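Local coordinates for Non-structural polyprotein (Sindbis virus, PDB 4GUA) that carries a cysteine protease region of nsP2 that probably cleaves the viral polyprotein, joined in one precursor to the macro and zinc-binding domains of nsP3, at residues A557-L562 against E580-I585; C574-G579 against R618-N623. All coordinates share one frame; numbering follows the deposited sequence.

Both contacts lie in the nsP3 zinc-binding region, and their four segments alternate along the chain. Helix 550-562 comes first, with 557-562 in its last turns. Interaction 1 closes the loop from there to 580-585, which holds helix 566-577. The end of that helix, 574-579, runs directly into 580-585 but finds its own partner much later, in 618-623 at the end of helix 613-621. Interaction 2 thus closes a longer loop that crosses the first and includes helix 583-588 and the zinc ligands Cys605 and Cys607. Tyr576 connects the two contacts, its ring packing on Met582 and Arg620. Together they tie four short helices into one cluster.

Interaction 1 of 2, residues A557-L562 against E580-I585; sequences AEIKVL and ETMEAI
Met582 has CG beside its backbone N (chi1 -78°), and turns at chi2 (-58°) and chi3 (-63°) curl SD and CE into a hook whose methyl end reaches helix 550-562. From that helix comes Glu558, with CG anti to its backbone N and the chain extended beyond it. The hook crosses this rod at a slant: Met582 CE lies 4.0 Å from Glu558 CB, 3.9 Å from Glu558 CG and 3.5 Å from Glu558 OE1, so the one methyl group touches CB, CG and OE1 where the two chains cross. The carboxylate has its polar partner just past the contact, where Glu558 OE2 forms a salt bridge with Arg586, one residue after Ile585.

The sulfur packs against Ile559. Met582 SD sits 4.0 Å from Ile559 CG1 and 4.1 Å from Ile559 CD1, beside the longer branch of the isoleucine. Ile585 adds two further apolar meetings, its CD1 approaching Ile559 CD1 at 4.3 Å and its CG2 approaching Leu562 CD1 at the same distance of 4.3 Å. Its two branches therefore divide between residues almost one helical turn apart, which joins the start of helix 583-588 to the last turns of helix 550-562 by side-chain packing.

Met582, Ile559 and Ile585 are buried, and neighbouring parts of the fold add to the packing: Ile559 also packs on Ser569 and Gln572 of the intervening helix 566-577, Met582 touches Tyr576 at the end of that helix, and Ile585 meets Phe563 in the loop after helix 550-562.

Interaction 2 of 2, residues C574-G579 against R618-N623; sequences CAYILG and RLRSNN
The carbonyl oxygen of Tyr576, in the last turn of helix 566-577, receives two donors: Arg620 NH1 from the facing segment and the backbone N of Gly579, which is 3.1 Å from Tyr576 O. The Arg620 NH1 to Tyr576 O separation refines to 2.5 Å, a doubtful length at this resolution, and the bond is bent to 130° at the hydrogen. The same arginine lies across the Tyr576 ring. Its chain is extended from CG to NE, and the turn at chi4 (87°) swings CZ so that the guanidinium rests flat on the ring, with planes 3° apart. Arg620 CZ stands 4.1 Å from the centroid of the Tyr576 ring, a cation-pi pair, while Arg620 CD makes a CH-pi contact with the same face, 3.6 Å from Tyr576 CZ.

Beside this polar pairing, Ile577 CG2 packs 3.8 Å from Leu619 CB, joining the ends of helices 566-577 and 613-621 through apolar side chains.

The phenol hydroxyl is hydrogen-bonded to Asp555 of helix 550-562, which may enrich the ring in electrons. Independently of that, the ring face and the helix-end carbonyl probably both help to stabilise the positive charge of Arg620.

Interaction 1 of 2, residues A557-L562 against E580-I585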
loop_
_atom_site.group_PDB
_atom_site.type_symbol
_atom_site.label_atom_id
_atom_site.label_comp_id
_atom_site.label_asym_id
_atom_site.label_seq_id
_atom_site.Cartn_x
_atom_site.Cartn_y
_atom_site.Cartn_z
ATOM N N ALA A 557 16.157 -1.019 -5.441
ATOM C CA ALA A 557 14.891 -1.159 -6.138
ATOM C C ALA A 557 15.097 -1.761 -7.529
ATOM O O ALA A 557 14.392 -2.688 -7.939
ATOM C CB ALA A 557 14.210 0.208 -6.245
ATOM N N GLU A 558 16.090 -1.243 -8.240
ATOM C CA GLU A 558 16.350 -1.662 -9.605
ATOM C C GLU A 558 16.820 -3.097 -9.621
ATOM O O GLU A 558 16.452 -3.858 -10.507
ATOM C CB GLU A 558 17.390 -0.747 -10.253
ATOM C CG GLU A 558 17.668 -1.056 -11.710
ATOM C CD GLU A 558 18.489 0.021 -12.384
ATOM O OE1 GLU A 558 18.980 0.933 -11.684
ATOM O OE2 GLU A 558 18.650 -0.046 -13.618
ATOM N N ILE A 559 17.606 -3.472 -8.617
ATOM C CA ILE A 559 18.142 -4.823 -8.536
ATOM C C ILE A 559 16.970 -5.788 -8.350
ATOM O O ILE A 559 16.942 -6.867 -8.941
ATOM C CB ILE A 559 19.165 -4.964 -7.381
ATOM C CG1 ILE A 559 20.462 -4.223 -7.728
ATOM C CG2 ILE A 559 19.482 -6.431 -7.112
ATOM C CD1 ILE A 559 21.500 -4.219 -6.616
ATOM N N LYS A 560 15.998 -5.380 -7.539
ATOM C CA LYS A 560 14.791 -6.171 -7.326
ATOM C C LYS A 560 13.946 -6.263 -8.594
ATOM O O LYS A 560 13.275 -7.265 -8.838
ATOM C CB LYS A 560 13.968 -5.536 -6.206
ATOM C CG LYS A 560 12.947 -6.433 -5.509
ATOM C CD LYS A 560 13.079 -7.923 -5.803
ATOM C CE LYS A 560 11.822 -8.658 -5.372
ATOM N NZ LYS A 560 11.538 -8.435 -3.925
ATOM N N VAL A 561 13.980 -5.224 -9.415
ATOM C CA VAL A 561 13.269 -5.276 -10.683
ATOM C C VAL A 561 13.936 -6.278 -11.620
ATOM O O VAL A 561 13.248 -7.038 -12.303
ATOM C CB VAL A 561 13.202 -3.880 -11.341
ATOM C CG1 VAL A 561 12.703 -3.961 -12.768
ATOM C CG2 VAL A 561 12.312 -2.965 -10.523
ATOM N N LEU A 562 15.268 -6.294 -11.631
ATOM C CA LEU A 562 16.045 -7.167 -12.519
ATOM C C LEU A 562 16.019 -8.630 -12.080
ATOM O O LEU A 562 16.199 -9.538 -12.891
ATOM C CB LEU A 562 17.500 -6.701 -12.557
ATOM C CG LEU A 562 17.747 -5.285 -13.075
ATOM C CD1 LEU A 562 19.175 -4.851 -12.766
ATOM C CD2 LEU A 562 17.452 -5.188 -14.562
ATOM N N GLU A 580 31.155 -3.643 -7.720
ATOM C CA GLU A 580 30.546 -4.219 -8.931
ATOM C C GLU A 580 29.570 -3.238 -9.573
ATOM O O GLU A 580 29.087 -3.441 -10.683
ATOM C CB GLU A 580 29.824 -5.538 -8.616
ATOM C CG GLU A 580 29.158 -6.192 -9.820
ATOM C CD GLU A 580 29.127 -7.707 -9.739
ATOM O OE1 GLU A 580 29.644 -8.270 -8.752
ATOM O OE2 GLU A 580 28.552 -8.336 -10.652
ATOM N N THR A 581 29.272 -2.181 -8.844
ATOM C CA THR A 581 28.360 -1.147 -9.297
ATOM C C THR A 581 27.075 -1.708 -9.916
ATOM O O THR A 581 26.694 -2.851 -9.662
ATOM C CB THR A 581 29.065 -0.195 -10.310
ATOM O OG1 THR A 581 28.261 0.979 -10.520
ATOM C CG2 THR A 581 29.344 -0.897 -11.645
ATOM N N MET A 582 26.464 -0.911 -10.787
ATOM C CA MET A 582 25.164 -1.228 -11.363
ATOM C C MET A 582 25.256 -1.737 -12.788
ATOM O O MET A 582 24.722 -2.793 -13.091
ATOM C CB MET A 582 24.220 -0.023 -11.278
ATOM C CG MET A 582 23.604 0.193 -9.883
ATOM S SD MET A 582 22.664 -1.212 -9.224
ATOM C CE MET A 582 21.337 -1.335 -10.416
ATOM N N GLU A 583 25.914 -0.981 -13.663
ATOM C CA GLU A 583 26.018 -1.369 -15.067
ATOM C C GLU A 583 26.339 -2.853 -15.201
ATOM O O GLU A 583 25.788 -3.534 -16.067
ATOM C CB GLU A 583 27.120 -0.586 -15.776
ATOM C CG GLU A 583 28.430 -0.499 -15.004
ATOM C CD GLU A 583 29.655 -0.460 -15.917
ATOM O OE1 GLU A 583 29.618 0.232 -16.958
ATOM O OE2 GLU A 583 30.657 -1.139 -15.595
ATOM N N ALA A 584 27.231 -3.351 -14.349
ATOM C CA ALA A 584 27.655 -4.746 -14.420
ATOM C C ALA A 584 26.488 -5.679 -14.116
ATOM O O ALA A 584 26.306 -6.696 -14.781
ATOM C CB ALA A 584 28.789 -4.997 -13.454
ATOM N N ILE A 585 25.711 -5.336 -13.094
ATOM C CA ILE A 585 24.556 -6.135 -12.699
ATOM C C ILE A 585 23.474 -6.081 -13.774
ATOM O O ILE A 585 22.733 -7.043 -13.978
ATOM C CB ILE A 585 23.980 -5.666 -11.353
ATOM C CG1 ILE A 585 25.049 -5.785 -10.265
ATOM C CG2 ILE A 585 22.745 -6.477 -10.993
ATOM C CD1 ILE A 585 24.526 -6.249 -8.930
#

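Interaction 2 of 2, residues C574-G579 against R618-N623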
loop_
_atom_site.group_PDB
_atom_site.type_symbol
_atom_site.label_atom_id
_atom_site.label_comp_id
_atom_site.label_asym_id
_atom_site.label_seq_id
_atom_site.Cartn_x
_atom_site.Cartn_y
_atom_site.Cartn_z
ATOM N N CYS A 574 24.151 -8.172 -2.349
ATOM C CA CYS A 574 25.391 -8.431 -1.623
ATOM C C CYS A 574 26.566 -8.067 -2.513
ATOM O O CYS A 574 27.517 -7.438 -2.068
ATOM C CB CYS A 574 25.493 -9.889 -1.184
ATOM S SG CYS A 574 24.480 -10.321 0.252
ATOM N N ALA A 575 26.495 -8.476 -3.774
ATOM C CA ALA A 575 27.510 -8.102 -4.751
ATOM C C ALA A 575 27.669 -6.585 -4.820
ATOM O O ALA A 575 28.787 -6.074 -4.875
ATOM C CB ALA A 575 27.147 -8.655 -6.121
ATOM N N TYR A 576 26.540 -5.877 -4.803
ATOM C CA TYR A 576 26.503 -4.420 -4.941
ATOM C C TYR A 576 27.144 -3.732 -3.739
ATOM O O TYR A 576 27.850 -2.736 -3.883
ATOM C CB TYR A 576 25.045 -3.971 -5.122
ATOM C CG TYR A 576 24.800 -2.475 -5.026
ATOM C CD1 TYR A 576 24.977 -1.643 -6.126
ATOM C CD2 TYR A 576 24.353 -1.904 -3.843
ATOM C CE1 TYR A 576 24.746 -0.279 -6.038
ATOM C CE2 TYR A 576 24.116 -0.550 -3.749
ATOM C CZ TYR A 576 24.311 0.259 -4.846
ATOM O OH TYR A 576 24.076 1.615 -4.731
ATOM N N ILE A 577 26.893 -4.276 -2.555
ATOM C CA ILE A 577 27.457 -3.750 -1.322
ATOM C C ILE A 577 28.975 -3.822 -1.391
ATOM O O ILE A 577 29.691 -2.977 -0.853
ATOM C CB ILE A 577 26.950 -4.567 -0.114
ATOM C CG1 ILE A 577 25.493 -4.195 0.186
ATOM C CG2 ILE A 577 27.820 -4.328 1.112
ATOM C CD1 ILE A 577 24.839 -5.052 1.245
ATOM N N LEU A 578 29.451 -4.850 -2.073
ATOM C CA LEU A 578 30.872 -5.151 -2.160
ATOM C C LEU A 578 31.568 -4.483 -3.363
ATOM O O LEU A 578 32.750 -4.727 -3.606
ATOM C CB LEU A 578 31.050 -6.674 -2.215
ATOM C CG LEU A 578 30.588 -7.426 -0.961
ATOM C CD1 LEU A 578 30.667 -8.927 -1.165
ATOM C CD2 LEU A 578 31.401 -7.021 0.252
ATOM N N GLY A 579 30.852 -3.624 -4.091
ATOM C CA GLY A 579 31.350 -3.084 -5.349
ATOM C C GLY A 579 30.604 -3.737 -6.511
ATOM O O GLY A 579 29.520 -4.281 -6.315
ATOM N N ARG A 618 25.800 2.851 4.065
ATOM C CA ARG A 618 26.905 2.945 5.020
ATOM C C ARG A 618 27.973 1.904 4.681
ATOM O O ARG A 618 29.163 2.206 4.681
ATOM C CB ARG A 618 26.416 2.770 6.466
ATOM N N LEU A 619 27.542 0.677 4.404
ATOM C CA LEU A 619 28.461 -0.406 4.063
ATOM C C LEU A 619 29.234 -0.107 2.783
ATOM O O LEU A 619 30.447 -0.270 2.732
ATOM C CB LEU A 619 27.698 -1.723 3.893
ATOM C CG LEU A 619 27.018 -2.309 5.131
ATOM C CD1 LEU A 619 26.090 -3.455 4.738
ATOM C CD2 LEU A 619 28.053 -2.786 6.127
ATOM N N ARG A 620 28.527 0.330 1.748
ATOM C CA ARG A 620 29.134 0.559 0.445
ATOM C C ARG A 620 30.074 1.763 0.456
ATOM O O ARG A 620 31.060 1.796 -0.282
ATOM C CB ARG A 620 28.045 0.746 -0.612
ATOM C CG ARG A 620 28.554 0.830 -2.041
ATOM C CD ARG A 620 27.394 0.911 -3.018
ATOM N NE ARG A 620 27.804 1.387 -4.337
ATOM C CZ ARG A 620 28.271 0.620 -5.317
ATOM N NH1 ARG A 620 28.409 -0.688 -5.141
ATOM N NH2 ARG A 620 28.607 1.168 -6.480
ATOM N N SER A 621 29.767 2.754 1.289
ATOM C CA SER A 621 30.604 3.950 1.388
ATOM C C SER A 621 31.855 3.693 2.238
ATOM O O SER A 621 32.811 4.466 2.189
ATOM C CB SER A 621 29.803 5.136 1.936
ATOM O OG SER A 621 29.606 5.045 3.334
ATOM N N ASN A 622 31.825 2.630 3.039
ATOM C CA ASN A 622 32.993 2.193 3.807
ATOM C C ASN A 622 33.805 1.158 3.044
ATOM O O ASN A 622 34.831 0.687 3.525
ATOM C CB ASN A 622 32.566 1.590 5.149
ATOM C CG ASN A 622 32.087 2.632 6.136
ATOM O OD1 ASN A 622 32.089 3.828 5.843
ATOM N ND2 ASN A 622 31.657 2.180 7.311
ATOM N N ASN A 623 33.340 0.809 1.850
ATOM C CA ASN A 623 34.017 -0.175 1.012
ATOM C C ASN A 623 34.406 -1.415 1.797
ATOM O O ASN A 623 35.550 -1.863 1.741
ATOM C CB ASN A 623 35.256 0.441 0.373
ATOM C CG ASN A 623 34.920 1.609 -0.520
ATOM O OD1 ASN A 623 35.485 2.692 -0.374
ATOM N ND2 ASN A 623 33.975 1.409 -1.437
#